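Local coordinates for protein glutathione S-transferase omega-like 2 (Saccharomyces cerevisiae, PDB 5LKB) that acts as a glutathione-dependent thiol transferase and reduces dehydroascorbate and dimethylarsinic acid, using a nucleophilic cysteine in a homodimeric glutathione transferase fold, at residues Ala102-Arg106 with Phe126-Thr131; Leu253-Tyr257 with Phe318-Trp322; Gly222-Thr226 with Glu238-Val242; Leu144-Ser148 with Gln167-Asn172. All coordinates share one frame. Numbering follows the deposited sequence.

Interaction 1: Ala102-Arg106 with Phe126-Thr131; sequences AGGIR and FMVDAT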
loop_
_atom_site.group_PDB
_atom_site.type_symbol
_atom_site.label_atom_id
_atom_site.label_comp_id
_atom_site.label_asym_id
_atom_site.label_seq_id
_atom_site.Cartn_x
_atom_site.Cartn_y
_atom_site.Cartn_z
ATOM N N ALA A 102 21.223 20.292 -1.719
ATOM C CA ALA A 102 20.258 19.894 -0.703
ATOM C C ALA A 102 20.568 20.492 0.668
ATOM O O ALA A 102 20.222 19.937 1.695
ATOM C CB ALA A 102 20.166 18.366 -0.666
ATOM N N GLY A 103 21.161 21.702 0.685
ATOM C CA GLY A 103 21.417 22.337 1.972
ATOM C C GLY A 103 22.450 21.669 2.856
ATOM O O GLY A 103 22.524 21.990 4.052
ATOM N N GLY A 104 23.159 20.685 2.334
ATOM C CA GLY A 104 24.127 19.900 3.106
ATOM C C GLY A 104 23.570 18.655 3.765
ATOM O O GLY A 104 24.336 17.936 4.440
ATOM N N ILE A 105 22.269 18.385 3.630
ATOM C CA ILE A 105 21.686 17.207 4.267
ATOM C C ILE A 105 22.348 15.955 3.713
ATOM O O ILE A 105 22.417 15.755 2.498
ATOM C CB ILE A 105 20.172 17.165 4.045
ATOM C CG1 ILE A 105 19.463 18.320 4.772
ATOM C CG2 ILE A 105 19.611 15.771 4.447
ATOM C CD1 ILE A 105 19.548 18.292 6.262
ATOM N N ARG A 106 22.785 15.082 4.611
ATOM C CA ARG A 106 23.477 13.859 4.203
ATOM C C ARG A 106 22.433 12.727 4.049
ATOM O O ARG A 106 22.292 12.255 2.937
ATOM C CB ARG A 106 24.563 13.477 5.223
ATOM C CG ARG A 106 25.667 14.495 5.374
ATOM C CD ARG A 106 26.879 13.944 6.224
ATOM N NE ARG A 106 26.947 14.554 7.565
ATOM C CZ ARG A 106 26.638 13.929 8.697
ATOM N NH1 ARG A 106 26.251 12.664 8.702
ATOM N NH2 ARG A 106 26.733 14.581 9.838
ATOM N N PHE A 126 22.164 16.365 13.490
ATOM C CA PHE A 126 22.430 17.574 12.738
ATOM C C PHE A 126 22.986 17.250 11.355
ATOM O O PHE A 126 23.876 16.415 11.192
ATOM C CB PHE A 126 23.372 18.487 13.519
ATOM C CG PHE A 126 23.445 19.889 12.968
ATOM C CD1 PHE A 126 22.349 20.731 13.061
ATOM C CD2 PHE A 126 24.584 20.330 12.345
ATOM C CE1 PHE A 126 22.420 22.074 12.541
ATOM C CE2 PHE A 126 24.656 21.628 11.832
ATOM C CZ PHE A 126 23.566 22.488 11.934
ATOM N N MET A 127 22.470 17.961 10.339
ATOM C CA MET A 127 22.786 17.751 8.929
ATOM C C MET A 127 22.255 16.435 8.375
ATOM O O MET A 127 22.622 16.056 7.273
ATOM C CB MET A 127 24.272 17.945 8.621
ATOM C CG MET A 127 24.786 19.333 9.043
ATOM S SD MET A 127 23.821 20.777 8.461
ATOM C CE MET A 127 23.888 20.390 6.773
ATOM N N VAL A 128 21.382 15.756 9.112
ATOM C CA VAL A 128 20.770 14.496 8.663
ATOM C C VAL A 128 19.252 14.672 8.698
ATOM O O VAL A 128 18.612 14.574 7.639
ATOM C CB VAL A 128 21.232 13.287 9.492
ATOM C CG1 VAL A 128 20.500 12.052 9.010
ATOM C CG2 VAL A 128 22.718 13.108 9.360
ATOM N N ASP A 129 18.678 14.966 9.879
ATOM C CA ASP A 129 17.250 15.236 10.004
ATOM C C ASP A 129 16.869 16.647 9.559
ATOM O O ASP A 129 15.725 16.862 9.167
ATOM C CB ASP A 129 16.812 15.015 11.438
ATOM C CG ASP A 129 16.992 13.573 11.876
ATOM O OD1 ASP A 129 16.457 12.671 11.172
ATOM O OD2 ASP A 129 17.606 13.371 12.954
ATOM N N ALA A 130 17.784 17.624 9.672
ATOM C CA ALA A 130 17.465 19.037 9.462
ATOM C C ALA A 130 18.757 19.811 9.557
ATOM O O ALA A 130 19.789 19.290 10.006
ATOM C CB ALA A 130 16.498 19.551 10.508
ATOM N N THR A 131 18.700 21.047 9.041
ATOM C CA THR A 131 19.721 22.032 9.373
ATOM C C THR A 131 19.149 23.011 10.380
ATOM O O THR A 131 17.993 22.960 10.779
ATOM C CB THR A 131 20.212 22.791 8.122
ATOM O OG1 THR A 131 19.210 23.744 7.708
ATOM C CG2 THR A 131 20.439 21.901 6.949
HETATM O O HOH W 1 26.748 17.269 10.984
#
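Ala102 opens a type I' beta turn closed by Ile105 N to Ala102 O (3.2 Å). Gly103 and Gly104 fill its two central positions with positive phi. The Gly103 carbonyl O meets Met127 CE (3.4 Å) and Thr131 CG2 (3.6 Å); at Gly104 the backbone angles alone demand glycine, and a CB would also clash with Met127 CE. Ile105 has its CA 3.4 Å from Met127 O in a CA-H...O contact, its CD1 3.7 Å from Ala130 C and 3.8 Å from Thr131 CG2; beyond, it reaches Val69 of strand 66-69. Arg106 N then donates to the same Met127 O (2.8 Å, 163°). Val128 CG2 lies over one face of its guanidinium (3.6 Å from Arg106 NH1), which reaches Phe126 O through a water accepting from NH2 (2.9 Å). Two parts of the connection between helices 95-98 and 141-148 of the thioredoxin-like domain are thus joined without strand pairing: one direct backbone hydrogen bond fixes the meeting point, apolar contacts fill the interior side, and a hydrated arginine finishes the exposed edge.

Interaction 2: Leu253-Tyr257 with Phe318-Trp322; sequences LSDKY and FIHLW
Two alpha-helical segments, Leu253-Tyr257 from the long helix 232-264 and Phe318-Trp322 from helix 317-329, meet with axes 10.0 Å apart at closest approach and N-to-C directions at 72°. The closest CA pair is Leu253 and Phe318, at 5.8 Å. Each helix keeps its own ladder, with Tyr257 N to Leu253 O at 2.8 Å and Trp322 N to Phe318 O at 3.0 Å; between them the contact is apolar. Phe318 is the main bump. With chi1 m its ring slides into the hollow formed by Leu253, Ser254 and Tyr257: Ser254 CA sits over the ring face, 3.8 Å from its centroid in a CH-pi contact, Ser254 CB is 3.5 Å from Phe318 CD2, and Phe318 CE1 is 3.4 Å from Tyr257 CG. The Tyr257 and Phe318 rings meet obliquely, centroids 5.3 Å apart and planes at 47°. In return Leu253 (chi1 m, chi2 t) pushes CD1 between Ile319 CA and Trp322 CB, both 3.9 Å away, while its CB touches Phe318 CB at 3.8 Å. Tyr257, chi1 t, extends CE1 to Leu321 CD2 (4.0 Å). Glu250, one turn earlier on the long helix, accepts hydrogen bonds from Phe318 N and Ile319 N, and helix 285-304 packs on Ile319 and Trp322. The contact joins two helices of the all-helical C-terminal domain of the glutathione transferase fold, away from the glutathione site.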
loop_
_atom_site.group_PDB
_atom_site.type_symbol
_atom_site.label_atom_id
_atom_site.label_comp_id
_atom_site.label_asym_id
_atom_site.label_seq_id
_atom_site.Cartn_x
_atom_site.Cartn_y
_atom_site.Cartn_z
ATOM N N LEU A 253 3.492 9.994 -23.090
ATOM C CA LEU A 253 4.839 9.457 -23.131
ATOM C C LEU A 253 4.972 8.237 -24.037
ATOM O O LEU A 253 6.006 8.063 -24.683
ATOM C CB LEU A 253 5.314 9.138 -21.709
ATOM C CG LEU A 253 5.495 10.325 -20.815
ATOM C CD1 LEU A 253 5.871 9.936 -19.424
ATOM C CD2 LEU A 253 6.583 11.272 -21.383
ATOM N N SER A 254 3.946 7.362 -24.091
ATOM C CA SER A 254 3.979 6.223 -24.998
ATOM C C SER A 254 4.025 6.682 -26.457
ATOM O O SER A 254 4.827 6.183 -27.248
ATOM C CB SER A 254 2.753 5.349 -24.741
ATOM O OG SER A 254 2.641 4.222 -25.640
ATOM N N ASP A 255 3.179 7.638 -26.814
ATOM C CA ASP A 255 3.204 8.187 -28.168
ATOM C C ASP A 255 4.570 8.801 -28.473
ATOM O O ASP A 255 5.137 8.575 -29.552
ATOM C CB ASP A 255 2.084 9.212 -28.317
ATOM C CG ASP A 255 0.708 8.580 -28.443
ATOM O OD1 ASP A 255 0.637 7.336 -28.661
ATOM O OD2 ASP A 255 -0.293 9.332 -28.330
ATOM N N LYS A 256 5.135 9.547 -27.526
ATOM C CA LYS A 256 6.451 10.149 -27.740
ATOM C C LYS A 256 7.543 9.097 -27.903
ATOM O O LYS A 256 8.420 9.212 -28.774
ATOM C CB LYS A 256 6.771 11.133 -26.623
ATOM C CG LYS A 256 6.388 12.563 -26.946
ATOM C CD LYS A 256 5.847 13.224 -25.725
ATOM C CE LYS A 256 5.707 14.713 -25.863
ATOM N NZ LYS A 256 7.054 15.332 -25.742
ATOM N N TYR A 257 7.524 8.057 -27.079
ATOM C CA TYR A 257 8.473 6.969 -27.248
ATOM C C TYR A 257 8.345 6.311 -28.625
ATOM O O TYR A 257 9.359 5.950 -29.255
ATOM C CB TYR A 257 8.275 5.908 -26.148
ATOM C CG TYR A 257 9.345 4.855 -26.188
ATOM C CD1 TYR A 257 10.564 5.035 -25.544
ATOM C CD2 TYR A 257 9.146 3.675 -26.898
ATOM C CE1 TYR A 257 11.555 4.067 -25.605
ATOM C CE2 TYR A 257 10.122 2.724 -26.956
ATOM C CZ TYR A 257 11.334 2.938 -26.318
ATOM O OH TYR A 257 12.318 1.979 -26.362
ATOM N N PHE A 318 5.820 3.724 -19.302
ATOM C CA PHE A 318 6.454 4.899 -19.877
ATOM C C PHE A 318 6.748 5.962 -18.826
ATOM O O PHE A 318 7.832 6.566 -18.839
ATOM C CB PHE A 318 5.672 5.392 -21.112
ATOM C CG PHE A 318 5.795 4.424 -22.243
ATOM C CD1 PHE A 318 6.985 4.353 -22.964
ATOM C CD2 PHE A 318 4.782 3.521 -22.529
ATOM C CE1 PHE A 318 7.147 3.438 -23.954
ATOM C CE2 PHE A 318 4.952 2.592 -23.540
ATOM C CZ PHE A 318 6.141 2.561 -24.256
ATOM N N ILE A 319 5.807 6.235 -17.910
ATOM C CA ILE A 319 6.154 7.097 -16.775
ATOM C C ILE A 319 7.346 6.521 -16.007
ATOM O O ILE A 319 8.233 7.269 -15.564
ATOM C CB ILE A 319 4.940 7.319 -15.859
ATOM C CG1 ILE A 319 3.772 8.029 -16.569
ATOM C CG2 ILE A 319 5.352 8.080 -14.623
ATOM C CD1 ILE A 319 2.478 8.120 -15.760
ATOM N N HIS A 320 7.370 5.199 -15.802
ATOM C CA HIS A 320 8.448 4.597 -15.050
ATOM C C HIS A 320 9.812 4.793 -15.747
ATOM O O HIS A 320 10.832 5.022 -15.087
ATOM C CB HIS A 320 8.132 3.106 -14.820
ATOM C CG HIS A 320 9.063 2.415 -13.858
ATOM N ND1 HIS A 320 9.438 1.112 -14.033
ATOM C CD2 HIS A 320 9.658 2.823 -12.710
ATOM C CE1 HIS A 320 10.206 0.732 -13.040
ATOM N NE2 HIS A 320 10.378 1.749 -12.223
ATOM N N LEU A 321 9.852 4.658 -17.076
ATOM C CA LEU A 321 11.091 4.903 -17.802
ATOM C C LEU A 321 11.507 6.369 -17.710
ATOM O O LEU A 321 12.668 6.675 -17.382
ATOM C CB LEU A 321 10.868 4.486 -19.238
ATOM C CG LEU A 321 12.047 4.765 -20.170
ATOM C CD1 LEU A 321 13.215 3.965 -19.813
ATOM C CD2 LEU A 321 11.572 4.457 -21.604
ATOM N N TRP A 322 10.529 7.274 -17.867
ATOM C CA TRP A 322 10.785 8.698 -17.804
ATOM C C TRP A 322 11.323 9.125 -16.431
ATOM O O TRP A 322 12.261 9.926 -16.343
ATOM C CB TRP A 322 9.486 9.404 -18.198
ATOM C CG TRP A 322 9.410 10.867 -17.874
ATOM C CD1 TRP A 322 9.789 11.920 -18.678
ATOM C CD2 TRP A 322 8.920 11.455 -16.671
ATOM N NE1 TRP A 322 9.566 13.084 -18.026
ATOM C CE2 TRP A 322 9.029 12.840 -16.794
ATOM C CE3 TRP A 322 8.405 10.926 -15.475
ATOM C CZ2 TRP A 322 8.631 13.716 -15.784
ATOM C CZ3 TRP A 322 8.006 11.760 -14.492
ATOM C CH2 TRP A 322 8.132 13.150 -14.627
#

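Interaction 3: Gly222-Thr226 with Glu238-Val242; sequences GVYKT and EVNNV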
loop_
_atom_site.group_PDB
_atom_site.type_symbol
_atom_site.label_atom_id
_atom_site.label_comp_id
_atom_site.label_asym_id
_atom_site.label_seq_id
_atom_site.Cartn_x
_atom_site.Cartn_y
_atom_site.Cartn_z
ATOM N N GLY A 222 -3.735 16.137 -6.770
ATOM C CA GLY A 222 -4.683 15.028 -6.773
ATOM C C GLY A 222 -4.358 13.981 -5.720
ATOM O O GLY A 222 -5.251 13.490 -5.038
ATOM N N VAL A 223 -3.061 13.678 -5.548
ATOM C CA VAL A 223 -2.721 12.682 -4.512
ATOM C C VAL A 223 -3.060 13.173 -3.123
ATOM O O VAL A 223 -3.445 12.385 -2.266
ATOM C CB VAL A 223 -1.267 12.217 -4.585
ATOM C CG1 VAL A 223 -0.975 11.574 -5.934
ATOM C CG2 VAL A 223 -0.249 13.366 -4.311
ATOM N N TYR A 224 -2.997 14.504 -2.858
ATOM C CA TYR A 224 -3.316 15.055 -1.550
ATOM C C TYR A 224 -4.824 15.116 -1.306
ATOM O O TYR A 224 -5.284 14.786 -0.217
ATOM C CB TYR A 224 -2.751 16.464 -1.424
ATOM C CG TYR A 224 -1.260 16.493 -1.169
ATOM C CD1 TYR A 224 -0.769 16.364 0.098
ATOM C CD2 TYR A 224 -0.378 16.731 -2.180
ATOM C CE1 TYR A 224 0.594 16.417 0.373
ATOM C CE2 TYR A 224 1.021 16.749 -1.940
ATOM C CZ TYR A 224 1.489 16.649 -0.636
ATOM O OH TYR A 224 2.865 16.715 -0.328
ATOM N N LYS A 225 -5.594 15.513 -2.337
ATOM C CA LYS A 225 -7.060 15.438 -2.214
ATOM C C LYS A 225 -7.533 13.999 -1.962
ATOM O O LYS A 225 -8.518 13.786 -1.239
ATOM C CB LYS A 225 -7.696 16.051 -3.464
ATOM C CG LYS A 225 -7.444 17.572 -3.615
ATOM C CD LYS A 225 -8.189 18.172 -4.800
ATOM C CE LYS A 225 -7.592 17.717 -6.080
ATOM N NZ LYS A 225 -8.212 18.389 -7.263
ATOM N N THR A 226 -6.800 13.017 -2.520
ATOM C CA THR A 226 -7.091 11.604 -2.264
ATOM C C THR A 226 -6.701 11.213 -0.842
ATOM O O THR A 226 -7.522 10.670 -0.110
ATOM C CB THR A 226 -6.357 10.740 -3.288
ATOM O OG1 THR A 226 -6.750 11.067 -4.612
ATOM C CG2 THR A 226 -6.636 9.276 -3.040
ATOM N N GLU A 238 -11.502 11.259 -5.911
ATOM C CA GLU A 238 -10.164 11.788 -6.179
ATOM C C GLU A 238 -9.189 10.718 -6.647
ATOM O O GLU A 238 -8.372 10.978 -7.525
ATOM C CB GLU A 238 -9.645 12.556 -4.974
ATOM C CG GLU A 238 -10.502 13.741 -4.587
ATOM C CD GLU A 238 -10.487 14.912 -5.573
ATOM O OE1 GLU A 238 -9.673 14.891 -6.521
ATOM O OE2 GLU A 238 -11.271 15.872 -5.322
ATOM N N VAL A 239 -9.246 9.498 -6.069
ATOM C CA VAL A 239 -8.323 8.464 -6.523
ATOM C C VAL A 239 -8.612 8.049 -7.946
ATOM O O VAL A 239 -7.692 7.770 -8.723
ATOM C CB VAL A 239 -8.256 7.249 -5.568
ATOM C CG1 VAL A 239 -9.480 6.310 -5.678
ATOM C CG2 VAL A 239 -6.975 6.471 -5.795
ATOM N N ASN A 240 -9.890 7.969 -8.330
ATOM C CA ASN A 240 -10.176 7.631 -9.718
ATOM C C ASN A 240 -9.622 8.712 -10.637
ATOM O O ASN A 240 -9.119 8.413 -11.716
ATOM C CB ASN A 240 -11.684 7.500 -9.940
ATOM C CG ASN A 240 -12.214 6.101 -9.595
ATOM O OD1 ASN A 240 -11.940 5.138 -10.285
ATOM N ND2 ASN A 240 -12.958 6.026 -8.568
ATOM N N ASN A 241 -9.722 9.959 -10.194
ATOM C CA ASN A 241 -9.222 11.101 -10.976
ATOM C C ASN A 241 -7.709 11.046 -11.127
ATOM O O ASN A 241 -7.193 11.322 -12.217
ATOM C CB ASN A 241 -9.723 12.394 -10.354
ATOM C CG ASN A 241 -9.408 13.594 -11.230
ATOM O OD1 ASN A 241 -9.872 13.671 -12.393
ATOM N ND2 ASN A 241 -8.564 14.439 -10.742
ATOM N N VAL A 242 -6.975 10.679 -10.058
ATOM C CA VAL A 242 -5.528 10.546 -10.163
ATOM C C VAL A 242 -5.179 9.564 -11.254
ATOM O O VAL A 242 -4.342 9.813 -12.116
ATOM C CB VAL A 242 -4.949 10.121 -8.801
ATOM C CG1 VAL A 242 -3.519 9.615 -8.969
ATOM C CG2 VAL A 242 -4.984 11.237 -7.751
HETATM O O HOH W 2 -10.977 18.117 -6.807
#
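Both segments are helical and run nearly antiparallel, 157° between their N-to-C directions, with axes only 8.5 Å apart at closest approach. CA atoms come to 5.0 Å between Thr226 and Glu238 and 5.7 Å between Gly222 and Val242. Gly222 helps make this closeness possible: Val242 CG2 lies 3.5 Å from Gly222 C, and a CB on the glycine would be tight against that methyl. Val242 CG2 also touches Val223 N (3.8 Å) and, more loosely, Val223 CG1 (4.4 Å). One turn on, Thr226 presses into the other helix, with OG1 3.2 Å from Glu238 C and CG2 3.6 Å from Val239 CB. The hydroxyl donates within its own helix, to Gly222 O (2.9 Å from Thr226 OG1), and its approaches to Val239 N and Glu238 O have poor hydrogen-bond geometry. At the more exposed side, Lys225 NZ and Glu238 OE1 form a long salt bridge (3.9 Å), supplemented by a water 2.8 Å from Lys225 NZ and 2.7 Å from Glu238 OE2; Lys225 NZ also hydrogen-bonds to Asp217 O. In the helical C-terminal domain, after the short helix 222-227 the chain turns back, and the early part of helix 232-264 runs along it. Phe297 of helix 285-304 covers Val223 and Val242, Tyr224, whose CA-to-CB bond points away from helix 232-264, makes a cation-pi contact with the glutathione-binding Arg15, and Leu361 of the second subunit packs on Val239.

Interaction 4: Leu144-Ser148 with Gln167-Asn172; sequences LYYKS and QTIVNN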
loop_
_atom_site.group_PDB
_atom_site.type_symbol
_atom_site.label_atom_id
_atom_site.label_comp_id
_atom_site.label_asym_id
_atom_site.label_seq_id
_atom_site.Cartn_x
_atom_site.Cartn_y
_atom_site.Cartn_z
ATOM N N LEU A 144 9.852 33.067 10.596
ATOM C CA LEU A 144 10.050 33.819 9.357
ATOM C C LEU A 144 8.753 34.480 8.899
ATOM O O LEU A 144 8.752 35.645 8.464
ATOM C CB LEU A 144 10.574 32.891 8.253
ATOM C CG LEU A 144 11.924 32.287 8.546
ATOM C CD1 LEU A 144 12.299 31.102 7.582
ATOM C CD2 LEU A 144 13.017 33.368 8.496
ATOM N N TYR A 145 7.635 33.762 9.013
ATOM C CA TYR A 145 6.333 34.262 8.590
ATOM C C TYR A 145 5.919 35.467 9.437
ATOM O O TYR A 145 5.512 36.502 8.900
ATOM C CB TYR A 145 5.273 33.131 8.657
ATOM C CG TYR A 145 5.246 32.250 7.424
ATOM C CD1 TYR A 145 6.097 31.158 7.281
ATOM C CD2 TYR A 145 4.355 32.494 6.420
ATOM C CE1 TYR A 145 6.077 30.397 6.137
ATOM C CE2 TYR A 145 4.320 31.730 5.273
ATOM C CZ TYR A 145 5.189 30.657 5.138
ATOM O OH TYR A 145 5.112 29.953 3.938
ATOM N N TYR A 146 6.046 35.356 10.759
ATOM C CA TYR A 146 5.654 36.467 11.634
ATOM C C TYR A 146 6.605 37.657 11.482
ATOM O O TYR A 146 6.179 38.820 11.581
ATOM C CB TYR A 146 5.589 35.984 13.089
ATOM C CG TYR A 146 4.430 35.061 13.413
ATOM C CD1 TYR A 146 3.138 35.327 12.941
ATOM C CD2 TYR A 146 4.608 33.931 14.204
ATOM C CE1 TYR A 146 2.053 34.482 13.256
ATOM C CE2 TYR A 146 3.509 33.077 14.517
ATOM C CZ TYR A 146 2.266 33.357 14.025
ATOM O OH TYR A 146 1.190 32.556 14.335
ATOM N N LYS A 147 7.899 37.401 11.268
ATOM C CA LYS A 147 8.825 38.488 10.950
ATOM C C LYS A 147 8.358 39.263 9.725
ATOM O O LYS A 147 8.283 40.499 9.743
ATOM C CB LYS A 147 10.235 37.938 10.746
ATOM C CG LYS A 147 11.295 39.004 10.450
ATOM C CD LYS A 147 11.371 40.046 11.576
ATOM C CE LYS A 147 12.400 41.098 11.242
ATOM N NZ LYS A 147 12.519 42.126 12.317
ATOM N N SER A 148 8.040 38.564 8.645
ATOM C CA SER A 148 7.590 39.212 7.426
ATOM C C SER A 148 6.273 39.949 7.653
ATOM O O SER A 148 6.124 41.110 7.222
ATOM C CB SER A 148 7.447 38.165 6.326
ATOM O OG SER A 148 7.494 38.695 5.005
ATOM N N GLN A 167 14.108 41.327 5.219
ATOM C CA GLN A 167 13.617 40.314 6.167
ATOM C C GLN A 167 12.148 40.023 5.924
ATOM O O GLN A 167 11.320 40.149 6.817
ATOM C CB GLN A 167 13.909 40.675 7.620
ATOM C CG GLN A 167 15.385 40.906 7.817
ATOM C CD GLN A 167 15.818 40.842 9.258
ATOM O OE1 GLN A 167 15.076 40.381 10.134
ATOM N NE2 GLN A 167 17.050 41.280 9.517
ATOM N N THR A 168 11.835 39.710 4.668
ATOM C CA THR A 168 10.471 39.404 4.282
ATOM C C THR A 168 10.493 38.145 3.439
ATOM O O THR A 168 11.506 37.794 2.829
ATOM C CB THR A 168 9.833 40.564 3.459
ATOM O OG1 THR A 168 10.656 40.884 2.329
ATOM C CG2 THR A 168 9.582 41.807 4.337
ATOM N N ILE A 169 9.317 37.551 3.315
ATOM C CA ILE A 169 9.113 36.494 2.347
ATOM C C ILE A 169 8.788 37.124 1.005
ATOM O O ILE A 169 7.768 37.818 0.870
ATOM C CB ILE A 169 7.977 35.589 2.819
ATOM C CG1 ILE A 169 8.335 35.004 4.169
ATOM C CG2 ILE A 169 7.661 34.531 1.773
ATOM C CD1 ILE A 169 7.307 34.023 4.661
ATOM N N VAL A 170 9.648 36.882 0.018
ATOM C CA VAL A 170 9.408 37.357 -1.344
ATOM C C VAL A 170 8.251 36.595 -1.945
ATOM O O VAL A 170 7.278 37.160 -2.454
ATOM C CB VAL A 170 10.680 37.242 -2.216
ATOM C CG1 VAL A 170 10.386 37.615 -3.697
ATOM C CG2 VAL A 170 11.841 38.090 -1.613
ATOM N N ASN A 171 8.325 35.263 -1.863
ATOM C CA ASN A 171 7.378 34.425 -2.575
ATOM C C ASN A 171 7.385 33.080 -1.859
ATOM O O ASN A 171 8.468 32.555 -1.562
ATOM C CB ASN A 171 7.752 34.273 -4.022
ATOM C CG ASN A 171 6.652 33.749 -4.873
ATOM O OD1 ASN A 171 6.260 32.574 -4.710
ATOM N ND2 ASN A 171 6.155 34.529 -5.827
ATOM N N ASN A 172 6.182 32.540 -1.566
ATOM C CA ASN A 172 6.031 31.193 -1.009
ATOM C C ASN A 172 5.132 30.332 -1.881
ATOM O O ASN A 172 4.569 29.328 -1.399
ATOM C CB ASN A 172 5.628 31.230 0.458
ATOM C CG ASN A 172 4.188 31.587 0.659
ATOM O OD1 ASN A 172 3.568 32.221 -0.245
ATOM N ND2 ASN A 172 3.618 31.198 1.838
HETATM O O HOH W 3 10.331 42.302 8.282
#
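Ile169 N donates to Ser148 OG (2.7 Å, 165°), tying the last turn of helix 141-148 to strand 168-171 where the closest CA atoms, those of Ser148 and Thr168, are 4.3 Å apart. A second hydrogen bond, Asn172 ND2 to Tyr145 OH (2.9 Å, 172°), reaches the edge of the tyrosine ring; the same oxygen is also hydrogen-bonded to Thr157 O. Farther out, a water lies 3.1 Å from Lys147 O and 2.8 Å from Gln167 O, and Lys147 CE approaches Gln167 OE1 to 3.0 Å. Between the direct bonds, Ile169 CD1 rests over the Tyr145 ring face, 3.7 Å from the centroid and 8° off the normal, a CH-pi contact. Trp162 of strand 160-163 also touches Ile169 and Leu144, so the helix packs against both strands. The 167-172 segment carries a G1 bulge at Gln167 and Thr168 and a classic bulge, Val170 and Asn171 facing Leu161, with a corner at Val170, and runs straight into the glutathione-binding Glu173 and Ser174. The direct hydrogen bonds use side-chain groups of the helix, its backbone joining through water at Lys147 O; the contact is polar at both ends, apolar between them, next to the glutathione site.

How the interactions relate
The chain first meets interaction 1, which closes a loop of 19 residues without helix or strand, after helix 95-98 in the thioredoxin-like domain. Interaction 4 follows, spanning helix 141-148, strand 160-163 and the edge strand; its centre is 22 Å from that of interaction 1. The chain then enters the helical domain, where interaction 3 closes the short connection between helices 222-227 and 232-264, and interaction 2 uses the far part of the same long helix to bring back helix 317-329 across 60 residues. All four are in series, none nested or crossing. Interactions 2 and 3, centres 22 Å apart, share helix 232-264; interactions 1 and 2 lie on opposite sides of the chain's centre.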